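Local coordinates for extracellular solute-binding protein family 1 (Alicyclobacillus acidocaldarius subsp. acidocaldarius, PDB 4OVJ), which probably captures a solute outside the cell for uptake by an ABC transporter, as bacterial extracellular solute-binding proteins of this family do, at residues A[26-31]-A[81-86]; A[98-103]-A[299-304]; A[105-110]-A[309-314]; A[133-138]-A[293-298]. All coordinates share one frame; numbering follows the deposited sequence.

Interaction 1 (A[26-31]-A[81-86]); sequences TLTFGF and APDIMQ
Strands 25-31 and 84-87 form a parallel pair, their segments 8° apart and 4.8 Å between axes, in the sheet of one lobe of the periplasmic-binding-protein fold. The pairing of Phe29 with Ile84 and of Gly30 with Met85 (selenomethionine) is its tightly packed part. Gly30 N donates to Ile84 O at 2.9 Å, nearly along the C=O axis, and Gln86 N donates to Gly30 O in the carbonyl plane. On the face it shares with Phe29, Ile84 sends a branch to each of two neighbours on the first strand: CG2 lies 3.7 Å from Phe29 CD1, and CD1 3.7 Å from Leu27 CB. On the Met85 face, a beta carbon at Gly30 would come within 3.0 Å of Pro82 CG, so the missing side chain lets the proline ring sit close. Toward Thr26 the pairing opens to water, but first side chains extend it: Thr28 OG1, in the crowded position (chi1 48°), accepts from Asp83 N, and Asp83 OD2 accepts from Thr28 N at 2.9 Å; Asp83 OD1 is held by Thr304 OG1. An alanine in place of Asp83 would lose the carboxylate's bonds to Thr28 N, Thr304 and water, and would probably loosen this end of the strand pair, though backbone bonds would remain. At the loose end, one water donates to Thr26 O (2.7 Å) and to Asp83 OD2 (2.6 Å).

Interaction 2 (A[98-103]-A[299-304]); sequences EGQLLN and SIYSKT
The backbones of 98-103 and 299-304 cross with end-to-end directions 117° apart and meet in a single bridge, Leu101 with Tyr301, so they form no extended ladder. Leu102 N donates to Ile300 O at 2.8 Å in an almost straight bond in the carbonyl plane. Ser302 N reaches Gln100 O at 2.9 Å from well above the carbonyl plane. Gly99 closes helix 92-98 with positive phi in a Schellman motif, and its carbonyl is taken by Ser302: OG, in the crowded position between backbone N and carbonyl carbon (chi1 56°), donates to Gly99 O at 2.7 Å on a lone pair. An alanine in place of Ser302 would remove this hydroxyl and would probably weaken the tie to the helix end.

Tyr301, first residue of a type I turn reaching Thr304, lies alongside Gln100 with ring and amide planes 24° apart. Gln100 O stands at the ring edge, 3.3 Å from Tyr301 CD1, and OE1 lies in the ring plane. A water joins the tips: it donates to Gln100 OE1, accepts from Lys303 NZ at 2.8 Å and is hydrogen-bonded to Tyr301 OH. Leu102 and Ile300 also run side by side, CD2 of the leucine 3.8 Å from CG2 of the isoleucine. The loop after helix 92-98 is thus laid on the end of strand 293-300; Leu101 reaches back to Ile92 and Tyr95 of that helix and to Met85 of strand 84-87, while Ile300 packs on Ala310 and Val314 of helix 307-319.

Interaction 3 (A[105-110]-A[309-314]); sequences KGAKGI and QAELFV
Glu311 turns CG beside its own backbone N, anti to the carbonyl carbon (chi1 -68°), and continues extended (chi2 173°), which carries its carboxylate from the helix to the loop. Ile110 likewise has CG1 anti to the carbonyl carbon (chi1 -53°), so that CD1 is brought to the same helix. The arrangement is a type I beta turn, Ala107 to Ile110, packed on helix 307-319, which follows strand 293-300 in the solute-binding-protein fold.

The carboxylate grips the turn through two successive backbone N-H groups, one directly and one through water. Gly109 N donates to Glu311 OE1 at 2.9 Å, meeting the oxygen nearly along its C-O axis. Lys108 N donates to a water at 2.9 Å, and that water donates in turn to Glu311 OE2 at 3.1 Å. This donor arrangement would be expected to favour the ionised carboxylate. The methyl of Ala107 lies against the same group, its CB 3.7 Å from Glu311 CD. The fit at Gly109 is close: a beta carbon there would clash with Glu311 OE1, at 3.0 Å.

The apolar side of the contact is Ile110. It crosses Glu311 at about a right angle, its CG1 3.9 Å from Glu311 CB, and continues along the helix to touch Asn315 and Leu318 as well. The helix also faces strand 293-300, so it touches both loop and sheet. At Val314 the two side chains cross obliquely, Ile110 CD1 4.2 Å from Val314 CG1.

Interaction 4 (A[133-138]-A[293-298]); sequences PNALNN and KPSQFW
Asn134 carries the centre of the contact. The backbone sets its CB over the face of the Trp298 five-membered ring, 3.6 Å from the centroid, as a CH-pi contact; chi1 61°, the crowded position, then swings the amide so that ND2 also lies above that face. The amide is turned 70° to the indole plane, and ND2 donates to Gln296 OE1 at 3.0 Å on a lone pair in the carbonyl plane. Asn134 N adds a bond to Gln296 O, also 3.0 Å but from above the carbonyl plane. Beside this polar clasp Pro133 packs with its ring: CB is 3.7 Å from Pro294 CB, and CG is 3.6 Å from Phe297 CE2.

Farther along, Ser295 N donates to Ala135 O at 2.9 Å, and Asn137 with Lys293 forms a hydrogen-bonded antiparallel pair. Arg331 positions the first shell, its NE bonding Gln296 OE1 and its carbonyl taking Ser295 OG; Leu317 and Leu318 of helix 307-319 pack against Trp298. The centre of this contact lies about 7 Å from the centre of the chain, and its two broken antiparallel strands are consistent with the interlobe hinge crossing of periplasmic-binding proteins.

From the N terminus, interaction 1 closes the first loop, bringing 81-86 back beside 26-31 round two helices and strand 55-61, before the others open. Interaction 2 opens at 98-103 and interaction 3 at 105-110; they close in the same order, at 299-304 and 309-314, so the two cross. Interaction 4, from 133-138 to 293-298, lies within the span of both. Strand 293-300 serves interactions 2 and 4 and pairs with strand 84-87 of interaction 1, where Ser299 O meets Met85 N. Helix 307-319, next in the chain, packs Phe313 on Phe29 and Val314 on Trp298, tying interactions 1, 3 and 4 together.

Interaction 1 (A[26-31]-A[81-86])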
loop_
_atom_site.group_PDB
_atom_site.type_symbol
_atom_site.label_atom_id
_atom_site.label_comp_id
_atom_site.label_asym_id
_atom_site.label_seq_id
_atom_site.Cartn_x
_atom_site.Cartn_y
_atom_site.Cartn_z
ATOM N N THR A 26 31.845 3.581 10.744
ATOM C CA THR A 26 31.103 4.077 9.599
ATOM C C THR A 26 30.244 2.967 8.998
ATOM O O THR A 26 30.726 1.848 8.757
ATOM C CB THR A 26 32.052 4.608 8.519
ATOM O OG1 THR A 26 32.811 5.686 9.058
ATOM C CG2 THR A 26 31.282 5.091 7.283
ATOM N N LEU A 27 28.975 3.293 8.764
ATOM C CA LEU A 27 28.036 2.418 8.068
ATOM C C LEU A 27 27.760 2.989 6.700
ATOM O O LEU A 27 27.511 4.190 6.579
ATOM C CB LEU A 27 26.695 2.356 8.799
ATOM C CG LEU A 27 26.707 1.863 10.239
ATOM C CD1 LEU A 27 25.371 2.129 10.911
ATOM C CD2 LEU A 27 27.014 0.380 10.272
ATOM N N THR A 28 27.764 2.143 5.674
ATOM C CA THR A 28 27.281 2.551 4.345
ATOM C C THR A 28 25.779 2.263 4.236
ATOM O O THR A 28 25.286 1.303 4.817
ATOM C CB THR A 28 28.025 1.801 3.230
ATOM O OG1 THR A 28 28.049 0.410 3.542
ATOM C CG2 THR A 28 29.447 2.334 3.105
ATOM N N PHE A 29 25.065 3.106 3.496
ATOM C CA PHE A 29 23.609 3.084 3.435
ATOM C C PHE A 29 23.168 3.326 2.005
ATOM O O PHE A 29 23.269 4.445 1.501
ATOM C CB PHE A 29 23.051 4.162 4.359
ATOM C CG PHE A 29 21.547 4.367 4.281
ATOM C CD1 PHE A 29 20.674 3.335 3.982
ATOM C CD2 PHE A 29 21.013 5.610 4.595
ATOM C CE1 PHE A 29 19.301 3.537 3.965
ATOM C CE2 PHE A 29 19.652 5.818 4.569
ATOM C CZ PHE A 29 18.790 4.784 4.263
ATOM N N GLY A 30 22.695 2.259 1.359
ATOM C CA GLY A 30 22.202 2.326 -0.006
ATOM C C GLY A 30 20.692 2.521 -0.036
ATOM O O GLY A 30 19.963 1.906 0.727
ATOM N N PHE A 31 20.225 3.390 -0.924
ATOM C CA PHE A 31 18.792 3.578 -1.112
ATOM C C PHE A 31 18.515 4.133 -2.496
ATOM O O PHE A 31 19.430 4.600 -3.170
ATOM C CB PHE A 31 18.196 4.462 -0.002
ATOM C CG PHE A 31 18.722 5.854 0.006
ATOM C CD1 PHE A 31 19.933 6.150 0.626
ATOM C CD2 PHE A 31 18.004 6.877 -0.596
ATOM C CE1 PHE A 31 20.420 7.447 0.637
ATOM C CE2 PHE A 31 18.490 8.173 -0.587
ATOM C CZ PHE A 31 19.697 8.454 0.022
ATOM N N ALA A 81 28.398 -5.003 -0.721
ATOM C CA ALA A 81 27.080 -4.597 -0.226
ATOM C C ALA A 81 27.188 -3.476 0.794
ATOM O O ALA A 81 28.068 -3.491 1.634
ATOM C CB ALA A 81 26.347 -5.770 0.397
ATOM N N PRO A 82 26.265 -2.509 0.745
ATOM C CA PRO A 82 26.223 -1.544 1.847
ATOM C C PRO A 82 25.733 -2.207 3.119
ATOM O O PRO A 82 24.980 -3.187 3.053
ATOM C CB PRO A 82 25.193 -0.496 1.397
ATOM C CG PRO A 82 24.494 -1.078 0.236
ATOM C CD PRO A 82 25.179 -2.326 -0.229
ATOM N N ASP A 83 26.116 -1.654 4.267
ATOM C CA ASP A 83 25.670 -2.183 5.557
ATOM C C ASP A 83 24.167 -2.141 5.735
ATOM O O ASP A 83 23.591 -3.061 6.295
ATOM C CB ASP A 83 26.312 -1.425 6.710
ATOM C CG ASP A 83 27.814 -1.561 6.711
ATOM O OD1 ASP A 83 28.315 -2.699 6.872
ATOM O OD2 ASP A 83 28.488 -0.535 6.513
ATOM N N ILE A 84 23.548 -1.044 5.307
ATOM C CA ILE A 84 22.096 -0.914 5.327
ATOM C C ILE A 84 21.615 -0.710 3.896
ATOM O O ILE A 84 22.195 0.074 3.142
ATOM C CB ILE A 84 21.631 0.263 6.200
ATOM C CG1 ILE A 84 22.099 0.078 7.649
ATOM C CG2 ILE A 84 20.113 0.397 6.139
ATOM C CD1 ILE A 84 23.416 0.759 7.951
HETATM N N MSE A 85 20.564 -1.440 3.535
HETATM C CA MSE A 85 20.048 -1.471 2.177
HETATM C C MSE A 85 18.577 -1.217 2.235
HETATM O O MSE A 85 17.840 -1.922 2.928
HETATM C CB MSE A 85 20.232 -2.855 1.553
HETATM C CG MSE A 85 21.616 -3.056 0.943
HETATM SE SE MSE A 85 21.845 -4.945 0.396
HETATM C CE MSE A 85 22.481 -5.587 2.139
ATOM N N GLN A 86 18.120 -0.220 1.499
ATOM C CA GLN A 86 16.697 -0.094 1.245
ATOM C C GLN A 86 16.324 -1.267 0.318
ATOM O O GLN A 86 17.061 -1.596 -0.616
ATOM C CB GLN A 86 16.368 1.258 0.640
ATOM C CG GLN A 86 14.915 1.667 0.719
ATOM C CD GLN A 86 14.776 3.108 0.291
ATOM O OE1 GLN A 86 15.005 4.033 1.068
ATOM N NE2 GLN A 86 14.464 3.305 -0.953
HETATM O O HOH W 1 31.012 -0.016 6.859
HETATM O O HOH W 2 30.078 -1.072 2.756
#

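Interaction 2 (A[98-103]-A[299-304])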
loop_
_atom_site.group_PDB
_atom_site.type_symbol
_atom_site.label_atom_id
_atom_site.label_comp_id
_atom_site.label_asym_id
_atom_site.label_seq_id
_atom_site.Cartn_x
_atom_site.Cartn_y
_atom_site.Cartn_z
ATOM N N GLU A 98 19.702 -15.998 -0.847
ATOM C CA GLU A 98 21.124 -16.050 -1.176
ATOM C C GLU A 98 21.985 -15.880 0.062
ATOM O O GLU A 98 23.172 -16.144 0.019
ATOM C CB GLU A 98 21.502 -14.945 -2.154
ATOM C CG GLU A 98 21.147 -15.197 -3.605
ATOM C CD GLU A 98 21.710 -14.117 -4.505
ATOM O OE1 GLU A 98 22.695 -13.452 -4.095
ATOM O OE2 GLU A 98 21.168 -13.924 -5.615
ATOM N N GLY A 99 21.405 -15.403 1.159
ATOM C CA GLY A 99 22.162 -15.187 2.379
ATOM C C GLY A 99 22.804 -13.814 2.509
ATOM O O GLY A 99 23.737 -13.632 3.277
ATOM N N GLN A 100 22.268 -12.832 1.794
ATOM C CA GLN A 100 22.849 -11.493 1.780
ATOM C C GLN A 100 22.261 -10.568 2.862
ATOM O O GLN A 100 22.762 -9.468 3.062
ATOM C CB GLN A 100 22.645 -10.842 0.411
ATOM C CG GLN A 100 23.170 -11.662 -0.758
ATOM C CD GLN A 100 24.676 -11.817 -0.764
ATOM O OE1 GLN A 100 25.361 -11.429 0.164
ATOM N NE2 GLN A 100 25.196 -12.391 -1.835
ATOM N N LEU A 101 21.190 -10.999 3.519
ATOM C CA LEU A 101 20.477 -10.167 4.484
ATOM C C LEU A 101 20.532 -10.746 5.892
ATOM O O LEU A 101 20.302 -11.945 6.106
ATOM C CB LEU A 101 19.020 -9.987 4.053
ATOM C CG LEU A 101 18.796 -9.416 2.652
ATOM C CD1 LEU A 101 17.311 -9.215 2.368
ATOM C CD2 LEU A 101 19.543 -8.110 2.478
ATOM N N LEU A 102 20.806 -9.863 6.850
ATOM C CA LEU A 102 20.852 -10.213 8.253
ATOM C C LEU A 102 19.465 -10.571 8.764
ATOM O O LEU A 102 18.490 -9.876 8.492
ATOM C CB LEU A 102 21.406 -9.046 9.067
ATOM C CG LEU A 102 21.754 -9.311 10.520
ATOM C CD1 LEU A 102 22.936 -10.251 10.618
ATOM C CD2 LEU A 102 22.077 -7.993 11.192
ATOM N N ASN A 103 19.382 -11.662 9.507
ATOM C CA ASN A 103 18.139 -12.031 10.177
ATOM C C ASN A 103 17.936 -11.104 11.371
ATOM O O ASN A 103 18.726 -11.108 12.323
ATOM C CB ASN A 103 18.163 -13.501 10.615
ATOM C CG ASN A 103 16.820 -13.991 11.127
ATOM O OD1 ASN A 103 15.881 -13.228 11.325
ATOM N ND2 ASN A 103 16.739 -15.282 11.363
ATOM N N SER A 299 16.763 -3.135 5.311
ATOM C CA SER A 299 17.450 -4.399 5.508
ATOM C C SER A 299 18.921 -4.113 5.858
ATOM O O SER A 299 19.457 -3.039 5.560
ATOM C CB SER A 299 17.365 -5.247 4.239
ATOM O OG SER A 299 16.037 -5.688 3.952
ATOM N N ILE A 300 19.556 -5.082 6.492
ATOM C CA ILE A 300 20.951 -4.989 6.882
ATOM C C ILE A 300 21.729 -6.118 6.203
ATOM O O ILE A 300 21.247 -7.245 6.106
ATOM C CB ILE A 300 21.101 -5.065 8.413
ATOM C CG1 ILE A 300 20.384 -3.892 9.072
ATOM C CG2 ILE A 300 22.577 -5.072 8.842
ATOM C CD1 ILE A 300 20.302 -3.965 10.581
ATOM N N TYR A 301 22.942 -5.805 5.750
ATOM C CA TYR A 301 23.817 -6.795 5.134
ATOM C C TYR A 301 24.157 -7.900 6.123
ATOM O O TYR A 301 24.580 -7.621 7.245
ATOM C CB TYR A 301 25.098 -6.111 4.681
ATOM C CG TYR A 301 26.088 -6.947 3.911
ATOM C CD1 TYR A 301 25.675 -7.948 3.044
ATOM C CD2 TYR A 301 27.452 -6.679 4.010
ATOM C CE1 TYR A 301 26.599 -8.693 2.321
ATOM C CE2 TYR A 301 28.377 -7.402 3.286
ATOM C CZ TYR A 301 27.952 -8.406 2.445
ATOM O OH TYR A 301 28.891 -9.123 1.733
ATOM N N SER A 302 24.024 -9.154 5.692
ATOM C CA SER A 302 24.298 -10.283 6.572
ATOM C C SER A 302 25.730 -10.254 7.095
ATOM O O SER A 302 25.996 -10.749 8.182
ATOM C CB SER A 302 24.077 -11.605 5.832
ATOM O OG SER A 302 24.865 -11.641 4.654
ATOM N N LYS A 303 26.644 -9.702 6.309
ATOM C CA LYS A 303 28.065 -9.726 6.657
ATOM C C LYS A 303 28.588 -8.387 7.132
ATOM O O LYS A 303 29.801 -8.157 7.146
ATOM C CB LYS A 303 28.889 -10.221 5.470
ATOM C CG LYS A 303 28.508 -11.623 5.038
ATOM C CD LYS A 303 29.353 -12.035 3.849
ATOM C CE LYS A 303 28.750 -13.177 3.072
ATOM N NZ LYS A 303 29.558 -13.380 1.840
ATOM N N THR A 304 27.694 -7.503 7.559
ATOM C CA THR A 304 28.143 -6.235 8.093
ATOM C C THR A 304 29.092 -6.471 9.275
ATOM O O THR A 304 28.876 -7.359 10.097
ATOM C CB THR A 304 26.989 -5.309 8.528
ATOM O OG1 THR A 304 27.551 -4.094 9.017
ATOM C CG2 THR A 304 26.135 -5.912 9.639
HETATM O O HOH W 3 28.147 -11.335 0.547
HETATM O O HOH W 4 18.101 -7.565 7.046
#

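Interaction 3 (A[105-110]-A[309-314])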
loop_
_atom_site.group_PDB
_atom_site.type_symbol
_atom_site.label_atom_id
_atom_site.label_comp_id
_atom_site.label_asym_id
_atom_site.label_seq_id
_atom_site.Cartn_x
_atom_site.Cartn_y
_atom_site.Cartn_z
ATOM N N LYS A 105 15.190 -11.030 13.278
ATOM C CA LYS A 105 14.262 -11.574 14.266
ATOM C C LYS A 105 14.904 -11.507 15.642
ATOM O O LYS A 105 16.030 -11.970 15.846
ATOM C CB LYS A 105 13.858 -13.013 13.927
ATOM C CG LYS A 105 12.815 -13.618 14.868
ATOM C CD LYS A 105 12.612 -15.096 14.540
ATOM C CE LYS A 105 11.907 -15.846 15.656
ATOM N NZ LYS A 105 10.444 -15.596 15.626
ATOM N N GLY A 106 14.193 -10.884 16.571
ATOM C CA GLY A 106 14.666 -10.752 17.942
ATOM C C GLY A 106 15.876 -9.851 18.133
ATOM O O GLY A 106 16.533 -9.916 19.181
ATOM N N ALA A 107 16.176 -9.008 17.143
ATOM C CA ALA A 107 17.327 -8.111 17.215
ATOM C C ALA A 107 17.203 -7.258 18.457
ATOM O O ALA A 107 16.172 -6.638 18.680
ATOM C CB ALA A 107 17.401 -7.219 15.980
ATOM N N LYS A 108 18.252 -7.226 19.268
ATOM C CA LYS A 108 18.209 -6.486 20.530
ATOM C C LYS A 108 17.991 -4.975 20.340
ATOM O O LYS A 108 17.333 -4.332 21.153
ATOM C CB LYS A 108 19.502 -6.738 21.329
ATOM C CG LYS A 108 19.756 -5.778 22.492
ATOM C CD LYS A 108 18.605 -5.752 23.489
ATOM C CE LYS A 108 18.321 -4.366 24.056
ATOM N NZ LYS A 108 16.880 -4.220 24.425
ATOM N N GLY A 109 18.544 -4.412 19.277
ATOM C CA GLY A 109 18.520 -2.966 19.085
ATOM C C GLY A 109 17.354 -2.386 18.309
ATOM O O GLY A 109 17.271 -1.166 18.156
ATOM N N ILE A 110 16.454 -3.228 17.815
ATOM C CA ILE A 110 15.315 -2.738 17.030
ATOM C C ILE A 110 14.020 -2.926 17.811
ATOM O O ILE A 110 13.659 -4.040 18.200
ATOM C CB ILE A 110 15.209 -3.421 15.651
ATOM C CG1 ILE A 110 16.539 -3.305 14.889
ATOM C CG2 ILE A 110 14.118 -2.751 14.824
ATOM C CD1 ILE A 110 16.556 -4.005 13.542
ATOM N N GLN A 309 25.505 -1.345 15.501
ATOM C CA GLN A 309 25.308 0.030 15.028
ATOM C C GLN A 309 24.292 0.066 13.873
ATOM O O GLN A 309 23.510 1.004 13.758
ATOM C CB GLN A 309 26.630 0.653 14.616
ATOM C CG GLN A 309 27.601 0.893 15.769
ATOM C CD GLN A 309 28.541 -0.271 16.043
ATOM O OE1 GLN A 309 28.317 -1.407 15.612
ATOM N NE2 GLN A 309 29.632 0.023 16.749
ATOM N N ALA A 310 24.294 -0.968 13.033
ATOM C CA ALA A 310 23.333 -1.057 11.923
ATOM C C ALA A 310 21.902 -1.142 12.467
ATOM O O ALA A 310 21.000 -0.453 11.973
ATOM C CB ALA A 310 23.640 -2.249 11.031
ATOM N N GLU A 311 21.708 -1.964 13.497
ATOM C CA GLU A 311 20.413 -2.081 14.153
ATOM C C GLU A 311 19.993 -0.738 14.764
ATOM O O GLU A 311 18.846 -0.341 14.650
ATOM C CB GLU A 311 20.428 -3.147 15.253
ATOM C CG GLU A 311 20.571 -4.592 14.798
ATOM C CD GLU A 311 20.739 -5.550 15.989
ATOM O OE1 GLU A 311 20.334 -5.218 17.138
ATOM O OE2 GLU A 311 21.273 -6.652 15.792
ATOM N N LEU A 312 20.928 -0.058 15.412
ATOM C CA LEU A 312 20.653 1.246 16.004
ATOM C C LEU A 312 20.215 2.266 14.937
ATOM O O LEU A 312 19.291 3.053 15.157
ATOM C CB LEU A 312 21.890 1.711 16.759
ATOM C CG LEU A 312 21.795 2.957 17.625
ATOM C CD1 LEU A 312 23.012 3.044 18.533
ATOM C CD2 LEU A 312 21.688 4.150 16.705
ATOM N N PHE A 313 20.851 2.228 13.771
ATOM C CA PHE A 313 20.481 3.112 12.667
ATOM C C PHE A 313 19.082 2.792 12.129
ATOM O O PHE A 313 18.251 3.678 11.955
ATOM C CB PHE A 313 21.522 3.040 11.553
ATOM C CG PHE A 313 21.220 3.927 10.386
ATOM C CD1 PHE A 313 21.180 5.308 10.531
ATOM C CD2 PHE A 313 20.984 3.392 9.144
ATOM C CE1 PHE A 313 20.903 6.119 9.443
ATOM C CE2 PHE A 313 20.704 4.190 8.056
ATOM C CZ PHE A 313 20.674 5.561 8.198
ATOM N N VAL A 314 18.817 1.519 11.877
ATOM C CA VAL A 314 17.500 1.114 11.411
ATOM C C VAL A 314 16.428 1.478 12.442
ATOM O O VAL A 314 15.367 1.997 12.090
ATOM C CB VAL A 314 17.474 -0.387 11.045
ATOM C CG1 VAL A 314 16.057 -0.874 10.811
ATOM C CG2 VAL A 314 18.312 -0.610 9.794
HETATM O O HOH W 5 20.698 -8.413 18.255
#

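Interaction 4 (A[133-138]-A[293-298])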
loop_
_atom_site.group_PDB
_atom_site.type_symbol
_atom_site.label_atom_id
_atom_site.label_comp_id
_atom_site.label_asym_id
_atom_site.label_seq_id
_atom_site.Cartn_x
_atom_site.Cartn_y
_atom_site.Cartn_z
ATOM N N PRO A 133 9.365 -3.105 7.163
ATOM C CA PRO A 133 8.704 -2.084 6.359
ATOM C C PRO A 133 8.947 -0.716 6.948
ATOM O O PRO A 133 8.939 -0.565 8.176
ATOM C CB PRO A 133 7.224 -2.473 6.448
ATOM C CG PRO A 133 7.250 -3.946 6.643
ATOM C CD PRO A 133 8.419 -4.173 7.554
ATOM N N ASN A 134 9.199 0.263 6.095
ATOM C CA ASN A 134 9.518 1.603 6.573
ATOM C C ASN A 134 8.352 2.590 6.462
ATOM O O ASN A 134 8.377 3.654 7.072
ATOM C CB ASN A 134 10.796 2.145 5.915
ATOM C CG ASN A 134 10.705 2.274 4.408
ATOM O OD1 ASN A 134 9.625 2.276 3.817
ATOM N ND2 ASN A 134 11.871 2.383 3.766
ATOM N N ALA A 135 7.333 2.225 5.701
ATOM C CA ALA A 135 6.170 3.076 5.489
ATOM C C ALA A 135 5.034 2.229 4.948
ATOM O O ALA A 135 5.256 1.153 4.397
ATOM C CB ALA A 135 6.488 4.207 4.532
ATOM N N LEU A 136 3.820 2.737 5.093
ATOM C CA LEU A 136 2.614 1.955 4.892
ATOM C C LEU A 136 1.588 2.638 3.990
ATOM O O LEU A 136 1.557 3.859 3.873
ATOM C CB LEU A 136 1.945 1.736 6.243
ATOM C CG LEU A 136 2.811 1.139 7.350
ATOM C CD1 LEU A 136 1.995 0.988 8.625
ATOM C CD2 LEU A 136 3.373 -0.210 6.921
ATOM N N ASN A 137 0.737 1.822 3.377
ATOM C CA ASN A 137 -0.458 2.292 2.708
ATOM C C ASN A 137 -1.532 1.213 2.835
ATOM O O ASN A 137 -1.231 0.043 3.026
ATOM C CB ASN A 137 -0.149 2.582 1.248
ATOM C CG ASN A 137 -1.044 3.644 0.623
ATOM O OD1 ASN A 137 -2.034 4.116 1.197
ATOM N ND2 ASN A 137 -0.669 4.036 -0.585
ATOM N N ASN A 138 -2.788 1.602 2.723
ATOM C CA ASN A 138 -3.864 0.631 2.643
ATOM C C ASN A 138 -5.100 1.265 2.023
ATOM O O ASN A 138 -5.181 2.479 1.884
ATOM C CB ASN A 138 -4.182 0.051 4.023
ATOM C CG ASN A 138 -4.574 1.104 5.034
ATOM O OD1 ASN A 138 -3.734 1.591 5.792
ATOM N ND2 ASN A 138 -5.862 1.456 5.068
ATOM N N LYS A 293 0.057 -2.445 2.798
ATOM C CA LYS A 293 1.094 -2.591 1.789
ATOM C C LYS A 293 2.355 -1.922 2.324
ATOM O O LYS A 293 2.325 -0.744 2.650
ATOM C CB LYS A 293 0.657 -1.910 0.501
ATOM C CG LYS A 293 1.646 -2.015 -0.647
ATOM C CD LYS A 293 1.065 -1.364 -1.898
ATOM C CE LYS A 293 2.148 -1.054 -2.911
ATOM N NZ LYS A 293 2.616 -2.296 -3.572
ATOM N N PRO A 294 3.464 -2.675 2.434
ATOM C CA PRO A 294 4.729 -2.052 2.802
ATOM C C PRO A 294 5.313 -1.293 1.616
ATOM O O PRO A 294 5.460 -1.852 0.523
ATOM C CB PRO A 294 5.595 -3.249 3.190
ATOM C CG PRO A 294 5.103 -4.353 2.314
ATOM C CD PRO A 294 3.632 -4.106 2.090
ATOM N N SER A 295 5.625 -0.016 1.799
ATOM C CA SER A 295 6.135 0.768 0.684
ATOM C C SER A 295 7.507 0.255 0.261
ATOM O O SER A 295 7.808 0.129 -0.924
ATOM C CB SER A 295 6.246 2.230 1.085
ATOM O OG SER A 295 4.980 2.694 1.508
ATOM N N GLN A 296 8.330 0.009 1.262
ATOM C CA GLN A 296 9.717 -0.408 1.101
ATOM C C GLN A 296 10.133 -0.986 2.433
ATOM O O GLN A 296 9.345 -0.996 3.370
ATOM C CB GLN A 296 10.669 0.753 0.769
ATOM C CG GLN A 296 10.119 1.939 0.019
ATOM C CD GLN A 296 11.107 3.076 -0.038
ATOM O OE1 GLN A 296 11.865 3.313 0.923
ATOM N NE2 GLN A 296 11.111 3.792 -1.144
ATOM N N PHE A 297 11.366 -1.461 2.517
ATOM C CA PHE A 297 11.912 -2.073 3.718
ATOM C C PHE A 297 13.305 -1.537 3.998
ATOM O O PHE A 297 14.034 -1.181 3.074
ATOM C CB PHE A 297 12.086 -3.590 3.558
ATOM C CG PHE A 297 10.824 -4.345 3.342
ATOM C CD1 PHE A 297 10.241 -4.393 2.086
ATOM C CD2 PHE A 297 10.240 -5.071 4.379
ATOM C CE1 PHE A 297 9.064 -5.084 1.878
ATOM C CE2 PHE A 297 9.074 -5.785 4.162
ATOM C CZ PHE A 297 8.478 -5.776 2.915
ATOM N N TRP A 298 13.683 -1.539 5.276
ATOM C CA TRP A 298 15.079 -1.427 5.672
ATOM C C TRP A 298 15.615 -2.836 5.915
ATOM O O TRP A 298 15.013 -3.608 6.654
ATOM C CB TRP A 298 15.255 -0.629 6.961
ATOM C CG TRP A 298 14.658 0.728 6.980
ATOM C CD1 TRP A 298 13.812 1.209 7.929
ATOM C CD2 TRP A 298 14.843 1.788 6.032
ATOM N NE1 TRP A 298 13.466 2.500 7.646
ATOM C CE2 TRP A 298 14.080 2.883 6.484
ATOM C CE3 TRP A 298 15.575 1.921 4.846
ATOM C CZ2 TRP A 298 14.022 4.082 5.787
ATOM C CZ3 TRP A 298 15.523 3.120 4.166
ATOM C CH2 TRP A 298 14.757 4.182 4.640
#